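Local atomic coordinates of uncharacterized protein ygiD (Escherichia coli, PDB entry 2PW6), a protein that opens the aromatic ring of L-DOPA between carbons 4 and 5 in vitro, as an extradiol dioxygenase that binds zinc, its physiological substrate being unknown. Residues 97-100 with 101-105; 118-121 with 122-125; 198-201 with 202-206. All coordinates share one frame; numbering follows the deposited sequence.

Contact 1: 97-100 with 101-105; sequences LAQR and LVELL
Gln99 and Glu103 face each other one turn apart on helix 95-105. Gln99 NE2 donates to Glu103 OE1 at 3.1 Å. The bond is bent, with an angle of 143° at the hydrogen. OE1 is met on its syn side, though the donor stands well out of the carboxylate plane. The amide and carboxylate planes are turned 65° against each other. Gln99 has CG anti to its own N (chi1 161°) and an extended chain beyond, which carries the amide out to the acid. Glu103 CG also lies against Gln99 O at 3.1 Å.

Four backbone bonds join the two segments. Leu101 N donates to Leu97 O and Val102 N to Ala98 O. Glu103 N donates to Gln99 O at 2.9 Å, and Leu104 N to Arg100 O at 3.0 Å.

Arg100 bends at its second torsion, and the guanidinium runs slantwise past Leu104, with Arg100 NH1 3.6 Å from Leu104 CB. The charge itself is paired with Glu165, which forms a salt bridge to Arg100 NH2. Leu97 and Leu101 turn to the sheet, where both meet Val52 and Val139.

The helix is thus amphipathic. Gln99 and Glu103 are both exposed, so their single side-chain bond is probably open to competition from water, while Leu97 and Leu101 are buried against strands 50-60 and 138-144.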
loop_
_atom_site.group_PDB
_atom_site.type_symbol
_atom_site.label_atom_id
_atom_site.label_comp_id
_atom_site.label_asym_id
_atom_site.label_seq_id
_atom_site.Cartn_x
_atom_site.Cartn_y
_atom_site.Cartn_z
ATOM N N LEU A 97 -4.035 3.673 -26.546
ATOM C CA LEU A 97 -5.106 3.008 -25.786
ATOM C C LEU A 97 -5.804 3.974 -24.823
ATOM O O LEU A 97 -7.026 3.936 -24.711
ATOM C CB LEU A 97 -4.588 1.772 -25.045
ATOM C CG LEU A 97 -5.578 1.040 -24.135
ATOM C CD1 LEU A 97 -6.937 0.738 -24.795
ATOM C CD2 LEU A 97 -4.931 -0.226 -23.605
ATOM N N ALA A 98 -5.050 4.856 -24.174
ATOM C CA ALA A 98 -5.668 5.865 -23.265
ATOM C C ALA A 98 -6.683 6.769 -23.931
ATOM O O ALA A 98 -7.754 7.027 -23.369
ATOM C CB ALA A 98 -4.642 6.681 -22.558
ATOM N N GLN A 99 -6.350 7.252 -25.138
ATOM C CA GLN A 99 -7.215 8.137 -25.917
ATOM C C GLN A 99 -8.410 7.361 -26.400
ATOM O O GLN A 99 -9.556 7.858 -26.367
ATOM C CB GLN A 99 -6.408 8.703 -27.111
ATOM C CG GLN A 99 -7.209 9.278 -28.291
ATOM C CD GLN A 99 -6.282 9.637 -29.499
ATOM O OE1 GLN A 99 -5.080 9.903 -29.322
ATOM N NE2 GLN A 99 -6.833 9.599 -30.700
ATOM N N ARG A 100 -8.146 6.142 -26.857
ATOM C CA ARG A 100 -9.208 5.241 -27.267
ATOM C C ARG A 100 -10.187 4.895 -26.102
ATOM O O ARG A 100 -11.386 4.755 -26.313
ATOM C CB ARG A 100 -8.613 3.997 -27.937
ATOM C CG ARG A 100 -9.612 2.884 -28.268
ATOM C CD ARG A 100 -10.647 3.216 -29.356
ATOM N NE ARG A 100 -11.606 2.101 -29.513
ATOM C CZ ARG A 100 -12.933 2.198 -29.450
ATOM N NH1 ARG A 100 -13.536 3.375 -29.256
ATOM N NH2 ARG A 100 -13.675 1.105 -29.614
ATOM N N LEU A 101 -9.661 4.819 -24.881
ATOM C CA LEU A 101 -10.468 4.626 -23.663
ATOM C C LEU A 101 -11.321 5.857 -23.405
ATOM O O LEU A 101 -12.528 5.737 -23.164
ATOM C CB LEU A 101 -9.562 4.333 -22.459
ATOM C CG LEU A 101 -10.032 3.480 -21.279
ATOM C CD1 LEU A 101 -11.226 2.594 -21.606
ATOM C CD2 LEU A 101 -8.879 2.616 -20.894
ATOM N N VAL A 102 -10.703 7.044 -23.501
ATOM C CA VAL A 102 -11.426 8.294 -23.261
ATOM C C VAL A 102 -12.558 8.464 -24.247
ATOM O O VAL A 102 -13.665 8.810 -23.834
ATOM C CB VAL A 102 -10.487 9.523 -23.185
ATOM C CG1 VAL A 102 -11.247 10.827 -22.953
ATOM C CG2 VAL A 102 -9.485 9.328 -22.043
ATOM N N GLU A 103 -12.300 8.175 -25.531
ATOM C CA GLU A 103 -13.296 8.298 -26.614
ATOM C C GLU A 103 -14.448 7.306 -26.483
ATOM O O GLU A 103 -15.629 7.673 -26.610
ATOM C CB GLU A 103 -12.612 8.109 -27.994
ATOM C CG GLU A 103 -11.580 9.220 -28.344
ATOM C CD GLU A 103 -10.633 8.883 -29.530
ATOM O OE1 GLU A 103 -9.850 9.806 -29.927
ATOM O OE2 GLU A 103 -10.672 7.735 -30.061
ATOM N N LEU A 104 -14.098 6.038 -26.275
ATOM C CA LEU A 104 -15.077 4.985 -26.010
ATOM C C LEU A 104 -16.044 5.330 -24.840
ATOM O O LEU A 104 -17.253 5.153 -24.962
ATOM C CB LEU A 104 -14.357 3.652 -25.763
ATOM C CG LEU A 104 -15.213 2.491 -25.274
ATOM C CD1 LEU A 104 -16.057 1.946 -26.427
ATOM C CD2 LEU A 104 -14.329 1.393 -24.673
ATOM N N LEU A 105 -15.503 5.862 -23.750
ATOM C CA LEU A 105 -16.280 6.234 -22.557
ATOM C C LEU A 105 -17.124 7.513 -22.661
ATOM O O LEU A 105 -18.098 7.672 -21.910
ATOM C CB LEU A 105 -15.347 6.381 -21.356
ATOM C CG LEU A 105 -14.673 5.103 -20.860
ATOM C CD1 LEU A 105 -13.641 5.424 -19.747
ATOM C CD2 LEU A 105 -15.752 4.062 -20.435
#

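Contact 2: 118-121 with 122-125; sequences GFDH and GSWG. With ZN (zinc ion), chain C.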
loop_
_atom_site.group_PDB
_atom_site.type_symbol
_atom_site.label_atom_id
_atom_site.label_comp_id
_atom_site.label_asym_id
_atom_site.label_seq_id
_atom_site.Cartn_x
_atom_site.Cartn_y
_atom_site.Cartn_z
ATOM N N GLY A 118 0.898 4.443 -8.581
ATOM C CA GLY A 118 1.520 3.263 -7.976
ATOM C C GLY A 118 0.579 2.059 -8.008
ATOM O O GLY A 118 -0.647 2.193 -7.901
ATOM N N PHE A 119 1.156 0.875 -8.197
ATOM C CA PHE A 119 0.412 -0.371 -8.135
ATOM C C PHE A 119 0.334 -0.825 -6.679
ATOM O O PHE A 119 1.354 -0.895 -6.001
ATOM C CB PHE A 119 1.104 -1.449 -8.983
ATOM C CG PHE A 119 1.001 -1.218 -10.470
ATOM C CD1 PHE A 119 -0.057 -1.751 -11.198
ATOM C CD2 PHE A 119 1.951 -0.457 -11.137
ATOM C CE1 PHE A 119 -0.171 -1.545 -12.565
ATOM C CE2 PHE A 119 1.845 -0.230 -12.523
ATOM C CZ PHE A 119 0.779 -0.775 -13.224
ATOM N N ASP A 120 -0.869 -1.111 -6.193
ATOM C CA ASP A 120 -1.000 -1.848 -4.918
ATOM C C ASP A 120 -0.211 -3.181 -4.912
ATOM O O ASP A 120 -0.016 -3.784 -5.964
ATOM C CB ASP A 120 -2.476 -2.107 -4.620
ATOM C CG ASP A 120 -3.177 -2.773 -5.740
ATOM O OD1 ASP A 120 -3.520 -2.112 -6.737
ATOM O OD2 ASP A 120 -3.455 -3.965 -5.633
ATOM N N HIS A 121 0.222 -3.639 -3.737
ATOM C CA HIS A 121 0.951 -4.909 -3.633
ATOM C C HIS A 121 0.275 -6.093 -4.308
ATOM O O HIS A 121 0.944 -6.928 -4.949
ATOM C CB HIS A 121 1.236 -5.289 -2.189
ATOM C CG HIS A 121 2.627 -4.978 -1.769
ATOM N ND1 HIS A 121 2.930 -3.923 -0.939
ATOM C CD2 HIS A 121 3.811 -5.566 -2.089
ATOM C CE1 HIS A 121 4.241 -3.894 -0.733
ATOM N NE2 HIS A 121 4.797 -4.868 -1.435
ATOM N N GLY A 122 -1.041 -6.165 -4.143
ATOM C CA GLY A 122 -1.840 -7.232 -4.721
ATOM C C GLY A 122 -1.830 -7.224 -6.237
ATOM O O GLY A 122 -1.745 -8.284 -6.854
ATOM N N SER A 123 -1.963 -6.031 -6.829
ATOM C CA SER A 123 -2.013 -5.875 -8.284
ATOM C C SER A 123 -0.658 -6.140 -8.900
ATOM O O SER A 123 -0.538 -6.846 -9.885
ATOM C CB SER A 123 -2.468 -4.465 -8.670
ATOM O OG SER A 123 -3.877 -4.376 -8.563
ATOM N N TRP A 124 0.346 -5.533 -8.288
ATOM C CA TRP A 124 1.746 -5.755 -8.589
ATOM C C TRP A 124 2.132 -7.237 -8.484
ATOM O O TRP A 124 2.917 -7.721 -9.278
ATOM C CB TRP A 124 2.576 -4.895 -7.648
ATOM C CG TRP A 124 4.044 -5.065 -7.780
ATOM C CD1 TRP A 124 4.866 -4.456 -8.684
ATOM C CD2 TRP A 124 4.876 -5.880 -6.966
ATOM N NE1 TRP A 124 6.165 -4.856 -8.490
ATOM C CE2 TRP A 124 6.200 -5.736 -7.445
ATOM C CE3 TRP A 124 4.631 -6.737 -5.881
ATOM C CZ2 TRP A 124 7.285 -6.403 -6.872
ATOM C CZ3 TRP A 124 5.705 -7.412 -5.314
ATOM C CH2 TRP A 124 7.026 -7.239 -5.813
ATOM N N GLY A 125 1.552 -7.933 -7.503
ATOM C CA GLY A 125 1.754 -9.345 -7.278
ATOM C C GLY A 125 1.182 -10.167 -8.409
ATOM O O GLY A 125 1.804 -11.151 -8.856
HETATM ZN ZN ZN C . 1.303 -2.674 0.522
#
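His121 turns the edge of its ring to the face of Trp124. The ring planes stand at 89°, with the centroid of the imidazole 5.8 Å from that of the six-membered ring of Trp124. This is an offset edge-to-face pair, and His121 CD2 is 4.1 Å from Trp124 CE3. Trp124 has CG anti to its N (chi1 177°), which lays the indole alongside the histidine. His121 ND1 binds a zinc ion at 2.5 Å, and the metal lies in the plane of the imidazole at its edge. His121 ND1 of the second subunit binds the same ion, so this zinc bridges two copies of the protein. Trp124 NE1 is held by His88 O, and the indole also meets Trp184 of the second subunit.

Both aromatic residues sit in the first turn of helix 121-130, and Asp120 is its N-cap. Asp120 OD2 accepts from Ser123 N at 2.8 Å, from above the carboxylate plane. Asp120 OD1 accepts from Ser123 OG at 2.9 Å, on the syn side. The carboxylate thus takes both the backbone and the hydroxyl donor of one residue. Trp124 N reaches Asp120 O at 2.9 Å in a nearly straight bond, and Gly125 N donates to His121 O.

Further out, Ser55 bonds to Asp120 OD1, and Ser172 to Ser123 OG. The Asp120 side chain lies about 3 Å from that of His57, a zinc ligand of the active site. Phe119 CB packs on Trp124 CB at 4.0 Å, and the phenyl ring of Phe119 reaches Met138 and Gln140 of strand 138-144.

Contact 3: 198-201 with 202-206; sequences NEYV and KANLT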
loop_
_atom_site.group_PDB
_atom_site.type_symbol
_atom_site.label_atom_id
_atom_site.label_comp_id
_atom_site.label_asym_id
_atom_site.label_seq_id
_atom_site.Cartn_x
_atom_site.Cartn_y
_atom_site.Cartn_z
ATOM N N ASN A 198 -19.378 -16.080 -1.003
ATOM C CA ASN A 198 -18.567 -16.516 -2.132
ATOM C C ASN A 198 -19.310 -17.430 -3.105
ATOM O O ASN A 198 -19.213 -17.270 -4.333
ATOM C CB ASN A 198 -17.307 -17.200 -1.621
ATOM C CG ASN A 198 -16.178 -17.176 -2.628
ATOM O OD1 ASN A 198 -15.582 -16.114 -2.900
ATOM N ND2 ASN A 198 -15.853 -18.342 -3.172
ATOM N N GLU A 199 -20.073 -18.379 -2.549
ATOM C CA GLU A 199 -20.837 -19.334 -3.353
ATOM C C GLU A 199 -21.985 -18.676 -4.109
ATOM O O GLU A 199 -22.290 -19.067 -5.216
ATOM C CB GLU A 199 -21.328 -20.516 -2.474
ATOM C CG GLU A 199 -20.173 -21.395 -1.921
ATOM C CD GLU A 199 -19.344 -22.059 -3.013
ATOM O OE1 GLU A 199 -19.903 -22.447 -4.058
ATOM O OE2 GLU A 199 -18.119 -22.200 -2.836
ATOM N N TYR A 200 -22.624 -17.691 -3.492
ATOM C CA TYR A 200 -23.594 -16.818 -4.145
ATOM C C TYR A 200 -22.969 -16.029 -5.307
ATOM O O TYR A 200 -23.653 -15.732 -6.292
ATOM C CB TYR A 200 -24.162 -15.849 -3.113
ATOM C CG TYR A 200 -25.045 -14.736 -3.641
ATOM C CD1 TYR A 200 -26.335 -15.003 -4.128
ATOM C CD2 TYR A 200 -24.612 -13.404 -3.620
ATOM C CE1 TYR A 200 -27.164 -13.979 -4.589
ATOM C CE2 TYR A 200 -25.441 -12.363 -4.082
ATOM C CZ TYR A 200 -26.712 -12.659 -4.564
ATOM O OH TYR A 200 -27.546 -11.637 -5.014
ATOM N N VAL A 201 -21.683 -15.680 -5.173
ATOM C CA VAL A 201 -20.930 -15.071 -6.279
ATOM C C VAL A 201 -20.784 -16.072 -7.438
ATOM O O VAL A 201 -21.337 -15.851 -8.516
ATOM C CB VAL A 201 -19.556 -14.424 -5.828
ATOM C CG1 VAL A 201 -18.651 -14.138 -7.028
ATOM C CG2 VAL A 201 -19.806 -13.141 -5.070
ATOM N N LYS A 202 -20.091 -17.179 -7.183
ATOM C CA LYS A 202 -19.884 -18.241 -8.160
ATOM C C LYS A 202 -21.146 -18.783 -8.841
ATOM O O LYS A 202 -21.096 -19.160 -10.022
ATOM C CB LYS A 202 -19.159 -19.406 -7.497
ATOM C CG LYS A 202 -17.770 -19.079 -6.997
ATOM C CD LYS A 202 -17.210 -20.215 -6.184
ATOM C CE LYS A 202 -17.272 -21.540 -6.923
ATOM N NZ LYS A 202 -16.561 -22.562 -6.117
ATOM N N ALA A 203 -22.262 -18.853 -8.107
ATOM C CA ALA A 203 -23.512 -19.421 -8.649
ATOM C C ALA A 203 -24.225 -18.440 -9.576
ATOM O O ALA A 203 -25.271 -18.769 -10.161
ATOM C CB ALA A 203 -24.459 -19.843 -7.518
ATOM N N ASN A 204 -23.679 -17.231 -9.709
ATOM C CA ASN A 204 -24.384 -16.192 -10.444
ATOM C C ASN A 204 -23.560 -15.487 -11.490
ATOM O O ASN A 204 -23.992 -14.490 -12.041
ATOM C CB ASN A 204 -24.985 -15.198 -9.473
ATOM C CG ASN A 204 -26.191 -15.747 -8.787
ATOM O OD1 ASN A 204 -27.250 -15.894 -9.399
ATOM N ND2 ASN A 204 -26.048 -16.066 -7.498
ATOM N N LEU A 205 -22.381 -16.034 -11.768
ATOM C CA LEU A 205 -21.460 -15.500 -12.774
ATOM C C LEU A 205 -22.123 -15.436 -14.137
ATOM O O LEU A 205 -21.982 -14.448 -14.870
ATOM C CB LEU A 205 -20.185 -16.350 -12.832
ATOM C CG LEU A 205 -19.329 -16.283 -11.564
ATOM C CD1 LEU A 205 -18.050 -17.131 -11.674
ATOM C CD2 LEU A 205 -19.016 -14.817 -11.217
ATOM N N THR A 206 -22.890 -16.483 -14.427
ATOM C CA THR A 206 -23.492 -16.709 -15.731
ATOM C C THR A 206 -24.925 -16.186 -15.823
ATOM O O THR A 206 -25.629 -16.494 -16.781
ATOM C CB THR A 206 -23.464 -18.209 -16.087
ATOM O OG1 THR A 206 -24.186 -18.943 -15.093
ATOM C CG2 THR A 206 -22.036 -18.740 -16.128
#
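Asn204 reaches back to Tyr200 with a side-chain hydrogen bond. Asn204 ND2 donates to Tyr200 O at 2.7 Å. The bond is almost straight, 178° at the hydrogen. The donor lies in the carbonyl plane on a lone pair, and the acceptor lies in the plane of the amide. Asn204 CG is anti to its own carbonyl carbon (chi1 -75°), which turns the amide back along the helix. The same nitrogen lies 3.5 Å from Tyr200 CD1, with ring and amide planes 64° apart. Asn198 OD1 bonds to Ser264.

The backbone bonds change in span here. Lys202 N donates to Asn198 O at 3.0 Å and Ala203 N to Glu199 O at 2.9 Å, both four residues back. Asn204 N instead takes Val201 O, three residues back, at 3.0 Å. Tyr200 O is taken by the asparagine amide.

Charge pairing is weaker. The Glu199 and Lys202 chains run alongside each other in the same direction, but Glu199 OE2 to Lys202 NZ is a long salt bridge of 3.7 Å. Lys202 NZ has a stronger partner in Glu256.

Apolar contact is slight. Val201 CG1 and Leu205 CD2 approach to 4.3 Å, and Val201 also rests on Leu266.

These features are those of a helix C-terminus, where the last turn of helix 192-202 tightens and an asparagine side chain donates to a backbone carbonyl of that turn.

Overall arrangement
The three contacts follow one another along the chain within the LigB-type catalytic domain, and none touches another. Contact 2 lies nearest the catalytic centre: the Asp120 side chain is about 4 Å from that of His22 and about 5 Å from a second zinc ion, distinct from the one bridging the subunits. Contact 3 is further off, with the side chain of Asn198 about 10 Å from that of His177. Contact 1 lies away from the metal sites. The centres of contacts 1 and 2 are about 23 Å apart, and those of 2 and 3 about 26 Å. Contacts 1 and 3, about 31 Å apart between centres, lie on opposite sides of the chain's centre.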